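Local coordinates for protein neutral ceramidase (Pseudomonas aeruginosa, PDB 2ZWS) that hydrolyses the N-acyl bond of ceramide to give sphingosine and a free fatty acid, and also runs the reverse synthesis, using one zinc ion per subunit, at residues F241-L253 with A410-R422. Residues are numbered along the deposited sequence; the frame is centred on the assembly and turned at random.
Sequences FAQTNAGNLSPNL and AEFTVMAGVRIRR. With ZN (zinc ion), chain B.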
loop_
_atom_site.group_PDB
_atom_site.type_symbol
_atom_site.label_atom_id
_atom_site.label_comp_id
_atom_site.label_asym_id
_atom_site.label_seq_id
_atom_site.Cartn_x
_atom_site.Cartn_y
_atom_site.Cartn_z
ATOM N N PHE A 241 2.202 -9.041 -1.323
ATOM C CA PHE A 241 3.503 -8.603 -1.775
ATOM C C PHE A 241 3.831 -7.317 -1.041
ATOM O O PHE A 241 3.223 -6.252 -1.312
ATOM C CB PHE A 241 3.519 -8.450 -3.301
ATOM C CG PHE A 241 3.612 -9.766 -3.986
ATOM C CD1 PHE A 241 2.475 -10.559 -4.087
ATOM C CD2 PHE A 241 4.834 -10.250 -4.467
ATOM C CE1 PHE A 241 2.535 -11.839 -4.675
ATOM C CE2 PHE A 241 4.894 -11.525 -5.069
ATOM C CZ PHE A 241 3.755 -12.316 -5.142
ATOM N N ALA A 242 4.760 -7.441 -0.092
ATOM C CA ALA A 242 5.178 -6.364 0.806
ATOM C C ALA A 242 6.529 -5.761 0.390
ATOM O O ALA A 242 7.285 -6.349 -0.412
ATOM C CB ALA A 242 5.283 -6.875 2.237
ATOM N N GLN A 243 6.799 -4.572 0.912
ATOM C CA GLN A 243 8.067 -3.857 0.672
ATOM C C GLN A 243 9.144 -4.175 1.700
ATOM O O GLN A 243 8.840 -4.618 2.805
ATOM C CB GLN A 243 7.844 -2.332 0.719
ATOM C CG GLN A 243 6.949 -1.831 -0.399
ATOM C CD GLN A 243 7.642 -1.765 -1.740
ATOM O OE1 GLN A 243 8.837 -2.127 -1.890
ATOM N NE2 GLN A 243 6.914 -1.251 -2.731
ATOM N N THR A 244 10.409 -3.939 1.334
ATOM C CA THR A 244 11.486 -3.843 2.337
ATOM C C THR A 244 12.064 -2.419 2.363
ATOM O O THR A 244 11.398 -1.492 2.822
ATOM C CB THR A 244 12.573 -4.947 2.196
ATOM O OG1 THR A 244 13.236 -4.836 0.934
ATOM C CG2 THR A 244 11.946 -6.313 2.314
ATOM N N ASN A 245 13.285 -2.251 1.857
ATOM C CA ASN A 245 13.940 -0.965 1.824
ATOM C C ASN A 245 13.954 -0.521 0.351
ATOM O O ASN A 245 14.894 -0.810 -0.398
ATOM C CB ASN A 245 15.368 -1.030 2.437
ATOM C CG ASN A 245 16.052 -2.400 2.257
ATOM O OD1 ASN A 245 16.395 -3.068 3.247
ATOM N ND2 ASN A 245 16.268 -2.808 1.006
ATOM N N ALA A 246 12.904 0.191 -0.053
ATOM C CA ALA A 246 12.680 0.539 -1.478
ATOM C C ALA A 246 12.855 2.030 -1.789
ATOM O O ALA A 246 12.519 2.479 -2.895
ATOM C CB ALA A 246 11.277 0.083 -1.897
ATOM N N GLY A 247 13.401 2.792 -0.842
ATOM C CA GLY A 247 13.437 4.243 -0.969
ATOM C C GLY A 247 14.069 4.725 -2.268
ATOM O O GLY A 247 13.641 5.742 -2.845
ATOM N N ASN A 248 15.112 4.029 -2.717
ATOM C CA ASN A 248 15.817 4.462 -3.919
ATOM C C ASN A 248 15.697 3.460 -5.069
ATOM O O ASN A 248 16.535 3.435 -5.969
ATOM C CB ASN A 248 17.313 4.828 -3.629
ATOM C CG ASN A 248 18.076 3.710 -2.890
ATOM O OD1 ASN A 248 17.485 2.699 -2.482
ATOM N ND2 ASN A 248 19.403 3.878 -2.746
ATOM N N LEU A 249 14.622 2.656 -5.053
ATOM C CA LEU A 249 14.433 1.599 -6.050
ATOM C C LEU A 249 13.140 1.769 -6.858
ATOM O O LEU A 249 12.036 1.820 -6.295
ATOM C CB LEU A 249 14.416 0.222 -5.375
ATOM C CG LEU A 249 15.720 -0.278 -4.761
ATOM C CD1 LEU A 249 15.431 -1.504 -3.908
ATOM C CD2 LEU A 249 16.665 -0.673 -5.869
ATOM N N SER A 250 13.303 1.798 -8.172
ATOM C CA SER A 250 12.210 1.902 -9.135
ATOM C C SER A 250 12.011 0.587 -9.883
ATOM O O SER A 250 12.929 -0.254 -9.966
ATOM C CB SER A 250 12.583 2.924 -10.214
ATOM O OG SER A 250 12.666 4.224 -9.679
ATOM N N PRO A 251 10.842 0.416 -10.518
ATOM C CA PRO A 251 10.714 -0.733 -11.426
ATOM C C PRO A 251 11.784 -0.639 -12.520
ATOM O O PRO A 251 12.146 0.470 -13.000
ATOM C CB PRO A 251 9.323 -0.547 -12.049
ATOM C CG PRO A 251 8.586 0.300 -11.041
ATOM C CD PRO A 251 9.617 1.247 -10.482
ATOM N N ASN A 252 12.296 -1.788 -12.910
ATOM C CA ASN A 252 13.188 -1.820 -14.056
ATOM C C ASN A 252 12.412 -1.452 -15.322
ATOM O O ASN A 252 11.188 -1.641 -15.381
ATOM C CB ASN A 252 13.745 -3.225 -14.199
ATOM C CG ASN A 252 14.886 -3.319 -15.213
ATOM O OD1 ASN A 252 15.515 -2.306 -15.601
ATOM N ND2 ASN A 252 15.122 -4.530 -15.690
ATOM N N LEU A 253 13.115 -0.921 -16.331
ATOM C CA LEU A 253 12.533 -0.763 -17.662
ATOM C C LEU A 253 11.989 -2.074 -18.199
ATOM O O LEU A 253 12.568 -3.144 -17.961
ATOM C CB LEU A 253 13.567 -0.193 -18.637
ATOM C CG LEU A 253 14.070 1.207 -18.355
ATOM C CD1 LEU A 253 15.144 1.522 -19.397
ATOM C CD2 LEU A 253 12.952 2.251 -18.343
ATOM N N ALA A 410 8.810 4.503 7.359
ATOM C CA ALA A 410 9.349 5.392 6.328
ATOM C C ALA A 410 9.837 4.591 5.108
ATOM O O ALA A 410 9.733 3.358 5.078
ATOM C CB ALA A 410 10.516 6.242 6.900
ATOM N N GLU A 411 10.355 5.306 4.103
ATOM C CA GLU A 411 10.984 4.692 2.924
ATOM C C GLU A 411 12.483 4.662 3.136
ATOM O O GLU A 411 13.114 5.706 3.087
ATOM C CB GLU A 411 10.700 5.509 1.652
ATOM C CG GLU A 411 9.293 6.045 1.527
ATOM C CD GLU A 411 8.889 6.290 0.088
ATOM O OE1 GLU A 411 9.404 5.622 -0.876
ATOM O OE2 GLU A 411 8.018 7.151 -0.099
ATOM N N PHE A 412 13.048 3.482 3.349
ATOM C CA PHE A 412 14.484 3.382 3.581
ATOM C C PHE A 412 15.197 3.021 2.294
ATOM O O PHE A 412 14.778 2.141 1.574
ATOM C CB PHE A 412 14.754 2.324 4.645
ATOM C CG PHE A 412 14.352 2.755 6.027
ATOM C CD1 PHE A 412 12.990 2.916 6.366
ATOM C CD2 PHE A 412 15.310 2.979 7.001
ATOM C CE1 PHE A 412 12.626 3.347 7.637
ATOM C CE2 PHE A 412 14.937 3.370 8.279
ATOM C CZ PHE A 412 13.581 3.560 8.601
ATOM N N THR A 413 16.315 3.674 2.019
ATOM C CA THR A 413 17.106 3.264 0.872
ATOM C C THR A 413 17.722 1.909 1.154
ATOM O O THR A 413 17.728 1.447 2.294
ATOM C CB THR A 413 18.267 4.204 0.639
ATOM O OG1 THR A 413 19.076 4.242 1.827
ATOM C CG2 THR A 413 17.766 5.594 0.276
ATOM N N VAL A 414 18.245 1.274 0.106
ATOM C CA VAL A 414 18.832 -0.073 0.249
ATOM C C VAL A 414 19.808 -0.111 1.444
ATOM O O VAL A 414 19.645 -0.923 2.352
ATOM C CB VAL A 414 19.535 -0.532 -1.060
ATOM C CG1 VAL A 414 20.362 -1.835 -0.842
ATOM C CG2 VAL A 414 18.504 -0.716 -2.187
ATOM N N MET A 415 20.821 0.764 1.452
ATOM C CA MET A 415 21.838 0.671 2.499
ATOM C C MET A 415 21.309 1.131 3.852
ATOM O O MET A 415 21.776 0.651 4.908
ATOM C CB MET A 415 23.116 1.444 2.126
ATOM C CG MET A 415 23.910 0.852 0.957
ATOM S SD MET A 415 24.003 -0.974 0.953
ATOM C CE MET A 415 24.792 -1.381 2.533
ATOM N N ALA A 416 20.325 2.032 3.859
ATOM C CA ALA A 416 19.763 2.454 5.157
ATOM C C ALA A 416 19.081 1.254 5.830
ATOM O O ALA A 416 19.240 1.026 7.040
ATOM C CB ALA A 416 18.822 3.641 4.998
ATOM N N GLY A 417 18.373 0.469 5.032
ATOM C CA GLY A 417 17.695 -0.724 5.548
ATOM C C GLY A 417 18.659 -1.862 5.836
ATOM O O GLY A 417 18.583 -2.526 6.891
ATOM N N VAL A 418 19.583 -2.090 4.898
ATOM C CA VAL A 418 20.579 -3.153 5.074
ATOM C C VAL A 418 21.419 -2.949 6.345
ATOM O O VAL A 418 21.673 -3.894 7.077
ATOM C CB VAL A 418 21.492 -3.330 3.827
ATOM C CG1 VAL A 418 22.650 -4.285 4.141
ATOM C CG2 VAL A 418 20.672 -3.860 2.668
ATOM N N ARG A 419 21.850 -1.720 6.601
ATOM C CA ARG A 419 22.642 -1.467 7.820
ATOM C C ARG A 419 21.848 -1.817 9.099
ATOM O O ARG A 419 22.393 -2.371 10.067
ATOM C CB ARG A 419 23.119 -0.021 7.871
ATOM C CG ARG A 419 24.351 0.214 6.994
ATOM C CD ARG A 419 24.803 1.633 7.185
ATOM N NE ARG A 419 25.673 2.069 6.103
ATOM C CZ ARG A 419 26.086 3.322 5.976
ATOM N NH1 ARG A 419 26.879 3.665 4.955
ATOM N NH2 ARG A 419 25.712 4.225 6.878
ATOM N N ILE A 420 20.556 -1.507 9.090
ATOM C CA ILE A 420 19.720 -1.806 10.255
ATOM C C ILE A 420 19.525 -3.316 10.393
ATOM O O ILE A 420 19.681 -3.867 11.471
ATOM C CB ILE A 420 18.382 -1.067 10.193
ATOM C CG1 ILE A 420 18.643 0.448 10.255
ATOM C CG2 ILE A 420 17.488 -1.504 11.351
ATOM C CD1 ILE A 420 17.412 1.323 10.055
ATOM N N ARG A 421 19.251 -3.983 9.277
ATOM C CA ARG A 421 19.127 -5.429 9.252
ATOM C C ARG A 421 20.364 -6.110 9.846
ATOM O O ARG A 421 20.245 -6.988 10.705
ATOM C CB ARG A 421 18.940 -5.877 7.814
ATOM C CG ARG A 421 17.878 -6.919 7.630
ATOM C CD ARG A 421 18.010 -7.485 6.240
ATOM N NE ARG A 421 17.817 -6.473 5.210
ATOM C CZ ARG A 421 18.120 -6.640 3.917
ATOM N NH1 ARG A 421 18.674 -7.772 3.471
ATOM N NH2 ARG A 421 17.855 -5.660 3.056
ATOM N N ARG A 422 21.544 -5.695 9.389
ATOM C CA ARG A 422 22.827 -6.235 9.873
ATOM C C ARG A 422 22.983 -6.038 11.372
ATOM O O ARG A 422 23.427 -6.936 12.091
ATOM C CB ARG A 422 24.001 -5.550 9.178
ATOM C CG ARG A 422 24.220 -5.977 7.748
ATOM C CD ARG A 422 25.268 -5.112 7.069
ATOM N NE ARG A 422 25.472 -5.592 5.712
ATOM C CZ ARG A 422 26.061 -4.911 4.740
ATOM N NH1 ARG A 422 26.511 -3.678 4.946
ATOM N NH2 ARG A 422 26.179 -5.476 3.548
HETATM ZN ZN ZN B . 8.400 6.440 -2.476
HETATM O O HOH W 1 11.328 1.138 2.573
HETATM O O HOH W 2 21.254 2.686 -0.786
HETATM O O HOH W 3 7.146 7.718 -3.602
#
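Asn-245 reaches across to the first turns of the helix that begins at Val-414. Its CB packs against two backbone oxygens, 3.3 Å from Phe-412 O and 3.4 Å from Thr-413 O. CG lies near Val-414 O. Beyond it the amide divides: ND2 passes beside Val-414 CA, and OD1 lies 3.5 Å from Gly-417 CA. OD1 also accepts a hydrogen bond from Arg-421 NH2 at 3.0 Å, in the carbonyl plane and on a lone pair. Amide and guanidinium are nearly coplanar, 10° apart. This holds for one of two modelled arginine conformers, so the link is less certain. Asp-179 is the main polar partner of Asn-245 and also forms a salt bridge with Arg-421 NH2.

Asn-248 meets the start of the helix. With chi1 at 52°, CG sits between the backbone N and carbonyl carbon and comes against Thr-413 CB. OD1 accepts from Val-414 N at 3.1 Å, tilted from the carbonyl plane. Thr-413 is the N-cap; its OG1 accepts from Ala-416 N and is also hydrogen-bonded to Glu-454 OE1. Water 2 links Asn-248 ND2 to Met-415 N. Leu-249 CD1 adds an apolar contact, 3.6 Å from Val-414 CG2.

Gly-247 N donates to Phe-412 O at 2.9 Å, from above the carbonyl plane. Next to it, Glu-411 binds zinc through both carboxylate oxygens, with His-97, His-204 and Tyr-448 completing the protein ligands; OE2 also hydrogen-bonds Tyr-445 OH. Loop 243-248, ending in the type I turn Ala-246 to Leu-249, joins strand 238-242 to strand 249-251, which carries the probable nucleophile Ser-250, and rests against strand 411-412 and the N-terminus of helix 414-428.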